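Local coordinates for pullulanase (Bacillus acidopullulyticus, PDB 2WAN), which hydrolyses the alpha-1,6-glucosidic linkages of pullulan and probably of related branched starch polysaccharides, at residues T849-F854 with T877-N882; S818-L823 with I914-L919. All coordinates share one frame; numbering follows the deposited sequence.

Overall arrangement
Two contacts illustrate how one small beta domain is closed internally and joined to its neighbour. Contact 1 lies within the C-terminal all-beta domain, where strand 879-882 packs against strand 852-856; contact 2 sets strand 915-920 against helix 811-826, which follows the last strand of the catalytic barrel. Strands 852-856 and 915-920 belong to the same antiparallel sheet, each pairing with strand 868-873, so both contacts reach one sheet. Their centres are about 16 Å apart, and their nearest atoms come to about 4 Å without touching. In sequence, both segments of contact 1 fall between the two segments of contact 2. A sulfate, probably from crystallisation, binds beside contact 1.

Contact 1 of 2, residues T849-F854 with T877-N882; sequences TNTVAF and TSQTLN. With SO4 (sulfate ion), chain M.
Thr851 and Gln879 meet through torsions that sort their polar and apolar branches. In Thr851 the hydroxyl lies between backbone N and carbonyl carbon (chi1 64°), where OG1 hydrogen-bonds to Pro848 O and Ser847 OG; the methyl is left to face the opposite strand. Gln879 sends its CG anti to its carbonyl carbon, and that methylene crosses the threonine methyl obliquely, CG2 of Thr851 to CG of Gln879 measuring 4.1 Å. A bend at chi2 (-71°) then turns the glutamine amide away from the methyl contact, with OE1 on the side of a bridging water. No direct hydrogen bond spans the two segments. Instead this water donates to both sides, 2.7 Å from Thr849 O and 2.9 Å from Gln879 OE1, while the other end of the amide makes a weak bond from NE2 to Thr877 O at 3.5 Å.

Two residues further along, CB of Ala853 rests on CD1 of Leu881 at 4.0 Å. The CA atoms of Ala853 and Leu881 are 8.2 Å apart, and the leucine side chain spans the interval to the alanine methyl. On the side of the loop remote from Gln879, Asn850 N gives a hydrogen bond of 2.7 Å to O1 of the sulfate.

Thr851 and Ala853 turn to strand 879-882, whereas Val852 and Phe854 meet helix 707-714. Strand 852-856 pairs with 868-873 and strand 879-882 with 908-911, and Leu881 also touches Met871 of strand 868-873; the two sheets pack face to face, as in the C-terminal beta-sandwich domains of this amylase family.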
# COMPACT_ATOMS: atom_id res chain seq x y z
N THR A 849 10.94 32.59 -18.41
CA THR A 849 11.73 31.43 -18.04
C THR A 849 11.58 31.06 -16.57
O THR A 849 11.64 31.92 -15.68
CB THR A 849 13.22 31.70 -18.33
OG1 THR A 849 13.34 32.05 -19.71
CG2 THR A 849 14.06 30.44 -18.05
N ASN A 850 11.40 29.76 -16.33
CA ASN A 850 11.29 29.21 -14.99
C ASN A 850 10.10 29.76 -14.22
O ASN A 850 10.20 30.05 -13.03
CB ASN A 850 12.59 29.35 -14.18
CG ASN A 850 12.65 28.37 -13.04
OD1 ASN A 850 12.21 27.23 -13.19
ND2 ASN A 850 13.13 28.81 -11.88
N THR A 851 8.98 29.95 -14.91
CA THR A 851 7.72 30.28 -14.23
C THR A 851 6.66 29.41 -14.87
O THR A 851 6.85 28.91 -15.98
CB THR A 851 7.32 31.78 -14.37
OG1 THR A 851 7.05 32.08 -15.75
CG2 THR A 851 8.41 32.73 -13.81
N VAL A 852 5.56 29.19 -14.13
CA VAL A 852 4.42 28.41 -14.62
C VAL A 852 3.17 29.26 -14.42
O VAL A 852 2.89 29.71 -13.29
CB VAL A 852 4.28 27.05 -13.87
CG1 VAL A 852 2.98 26.34 -14.25
CG2 VAL A 852 5.45 26.14 -14.19
N ALA A 853 2.43 29.48 -15.50
CA ALA A 853 1.19 30.26 -15.45
C ALA A 853 0.09 29.53 -16.18
O ALA A 853 0.31 29.02 -17.27
CB ALA A 853 1.39 31.63 -16.09
N PHE A 854 -1.10 29.49 -15.58
CA PHE A 854 -2.24 28.83 -16.23
C PHE A 854 -3.55 29.54 -15.99
O PHE A 854 -3.66 30.34 -15.05
CB PHE A 854 -2.35 27.34 -15.85
CG PHE A 854 -2.52 27.09 -14.38
CD1 PHE A 854 -3.79 26.98 -13.82
CD2 PHE A 854 -1.40 26.96 -13.55
CE1 PHE A 854 -3.95 26.74 -12.45
CE2 PHE A 854 -1.55 26.71 -12.19
CZ PHE A 854 -2.82 26.59 -11.63
N THR A 877 13.76 37.52 -8.62
CA THR A 877 13.31 38.82 -9.09
C THR A 877 11.86 38.73 -9.52
O THR A 877 11.37 37.63 -9.83
CB THR A 877 14.16 39.35 -10.27
OG1 THR A 877 14.11 38.42 -11.35
CG2 THR A 877 15.62 39.51 -9.84
N SER A 878 11.19 39.88 -9.55
CA SER A 878 9.81 39.95 -10.02
C SER A 878 9.78 39.59 -11.50
O SER A 878 10.77 39.77 -12.22
CB SER A 878 9.21 41.34 -9.79
OG SER A 878 9.88 42.31 -10.59
N GLN A 879 8.64 39.07 -11.94
CA GLN A 879 8.47 38.63 -13.31
C GLN A 879 7.12 39.13 -13.81
O GLN A 879 6.19 39.29 -13.04
CB GLN A 879 8.51 37.11 -13.39
CG GLN A 879 9.80 36.48 -12.86
CD GLN A 879 10.98 36.73 -13.78
OE1 GLN A 879 10.87 36.61 -15.00
NE2 GLN A 879 12.12 37.06 -13.19
N THR A 880 7.03 39.38 -15.11
CA THR A 880 5.80 39.93 -15.66
C THR A 880 5.04 38.90 -16.49
O THR A 880 5.64 38.02 -17.10
CB THR A 880 6.07 41.19 -16.51
OG1 THR A 880 6.89 40.84 -17.62
CG2 THR A 880 6.79 42.24 -15.67
N LEU A 881 3.72 39.03 -16.47
CA LEU A 881 2.85 38.14 -17.22
C LEU A 881 1.94 38.94 -18.16
O LEU A 881 1.27 39.86 -17.72
CB LEU A 881 1.97 37.34 -16.24
CG LEU A 881 0.94 36.43 -16.91
CD1 LEU A 881 1.63 35.27 -17.62
CD2 LEU A 881 -0.01 35.88 -15.87
N ASN A 882 1.92 38.56 -19.43
CA ASN A 882 0.99 39.14 -20.39
C ASN A 882 -0.38 38.53 -20.18
O ASN A 882 -0.49 37.32 -20.04
CB ASN A 882 1.48 38.88 -21.80
CG ASN A 882 2.70 39.74 -22.12
OD1 ASN A 882 2.68 40.94 -21.87
ND2 ASN A 882 3.76 39.13 -22.63
S SO4 M . 11.15 27.16 -18.94
O1 SO4 M . 10.33 28.20 -18.31
O2 SO4 M . 12.22 26.76 -18.04
O3 SO4 M . 10.31 26.00 -19.26
O4 SO4 M . 11.71 27.70 -20.18
O HOH W 1 12.62 34.47 -15.81

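Contact 2 of 2, residues S818-L823 with I914-L919; sequences SSMIHL and ISTLIL
Leu823 and Ile918 reach toward each other tip to tip, with CD2 of the leucine 3.5 Å from CD1 of the isoleucine, a close apolar touch. The same CD1 also takes the end of Met820, whose CE lies 4.0 Å away, so one isoleucine methyl receives two side chains spaced three residues apart on the helix. Met820 bends at chi2 (-69°) and sets CE over the neighbouring methyls of Ile918 and Thr916, touching both from the helix side; CG2 of the threonine is 4.2 Å from CE.

The axes of helical segment 818-823 and strand segment 915-919 come within 12.8 Å, running 36° from parallel, a distance bridged wholly by side chains. This is an interdomain packing: helix 811-826, following the eighth strand of the (beta/alpha)8 barrel, lies against the C-terminal beta domain.

In the next shell, Ala765 of helix 753-769 touches both Met820 and Thr916, while Trp865 and Glu899 also touch Leu823. Strand 915-920 is held by backbone bonds to strands 868-873 and 888-893, and begins with a G1 beta bulge in which Ile914 and Ser915 face Asn873. At the helix, Ser818 OG and His822 NE2 both hydrogen-bond to Glu480 O.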
# COMPACT_ATOMS: atom_id res chain seq x y z
N SER A 818 -3.86 29.02 5.51
CA SER A 818 -5.31 29.03 5.70
C SER A 818 -5.99 29.74 4.53
O SER A 818 -7.00 29.25 4.01
CB SER A 818 -5.68 29.71 7.03
OG SER A 818 -7.09 29.85 7.14
N SER A 819 -5.42 30.85 4.08
CA SER A 819 -6.04 31.63 3.00
C SER A 819 -6.05 30.84 1.68
O SER A 819 -7.03 30.89 0.94
CB SER A 819 -5.31 32.97 2.81
OG SER A 819 -5.55 33.84 3.92
N MET A 820 -4.95 30.12 1.40
CA MET A 820 -4.85 29.24 0.23
C MET A 820 -5.85 28.10 0.30
O MET A 820 -6.49 27.76 -0.70
CB MET A 820 -3.44 28.67 0.08
CG MET A 820 -2.53 29.53 -0.74
SD MET A 820 -2.94 29.63 -2.52
CE MET A 820 -1.59 30.74 -2.97
N ILE A 821 -5.95 27.48 1.47
CA ILE A 821 -6.85 26.34 1.65
C ILE A 821 -8.30 26.78 1.48
O ILE A 821 -9.06 26.16 0.73
CB ILE A 821 -6.60 25.64 2.99
CG1 ILE A 821 -5.26 24.92 2.94
CG2 ILE A 821 -7.75 24.64 3.33
CD1 ILE A 821 -4.66 24.66 4.33
N HIS A 822 -8.68 27.88 2.12
CA HIS A 822 -10.05 28.40 1.98
C HIS A 822 -10.39 28.82 0.55
O HIS A 822 -11.51 28.59 0.09
CB HIS A 822 -10.29 29.57 2.95
CG HIS A 822 -10.34 29.14 4.39
ND1 HIS A 822 -11.53 28.93 5.06
CD2 HIS A 822 -9.36 28.88 5.28
CE1 HIS A 822 -11.27 28.58 6.31
NE2 HIS A 822 -9.96 28.53 6.46
N LEU A 823 -9.43 29.40 -0.16
CA LEU A 823 -9.63 29.72 -1.58
C LEU A 823 -9.98 28.46 -2.41
O LEU A 823 -10.97 28.46 -3.16
CB LEU A 823 -8.40 30.42 -2.16
CG LEU A 823 -8.58 30.89 -3.62
CD1 LEU A 823 -9.42 32.17 -3.69
CD2 LEU A 823 -7.22 31.13 -4.23
N ILE A 914 9.59 35.05 -5.62
CA ILE A 914 9.21 33.87 -4.80
C ILE A 914 7.76 33.97 -4.28
O ILE A 914 7.52 34.05 -3.08
CB ILE A 914 10.18 33.61 -3.61
CG1 ILE A 914 11.61 33.99 -4.00
CG2 ILE A 914 10.11 32.14 -3.17
CD1 ILE A 914 12.63 33.65 -2.92
N SER A 915 6.81 33.99 -5.22
CA SER A 915 5.41 34.11 -4.82
C SER A 915 4.47 33.52 -5.86
O SER A 915 4.89 33.10 -6.95
CB SER A 915 5.06 35.59 -4.61
OG SER A 915 4.91 36.25 -5.86
N THR A 916 3.20 33.49 -5.48
CA THR A 916 2.13 33.03 -6.37
C THR A 916 1.17 34.17 -6.62
O THR A 916 0.74 34.86 -5.68
CB THR A 916 1.38 31.81 -5.75
OG1 THR A 916 2.31 30.74 -5.56
CG2 THR A 916 0.23 31.34 -6.69
N LEU A 917 0.87 34.41 -7.90
CA LEU A 917 -0.10 35.43 -8.31
C LEU A 917 -1.41 34.71 -8.59
O LEU A 917 -1.41 33.66 -9.22
CB LEU A 917 0.37 36.11 -9.62
CG LEU A 917 -0.63 37.08 -10.28
CD1 LEU A 917 -0.59 38.44 -9.59
CD2 LEU A 917 -0.35 37.20 -11.79
N ILE A 918 -2.53 35.27 -8.12
CA ILE A 918 -3.85 34.80 -8.52
C ILE A 918 -4.71 35.97 -8.97
O ILE A 918 -4.79 37.00 -8.28
CB ILE A 918 -4.57 34.04 -7.38
CG1 ILE A 918 -3.63 32.97 -6.81
CG2 ILE A 918 -5.89 33.38 -7.94
CD1 ILE A 918 -4.15 32.23 -5.62
N LEU A 919 -5.29 35.83 -10.15
CA LEU A 919 -6.20 36.83 -10.70
C LEU A 919 -7.50 36.17 -11.07
O LEU A 919 -7.54 34.97 -11.30
CB LEU A 919 -5.66 37.38 -12.02
CG LEU A 919 -4.22 37.84 -12.07
CD1 LEU A 919 -3.83 37.97 -13.53
CD2 LEU A 919 -4.06 39.15 -11.35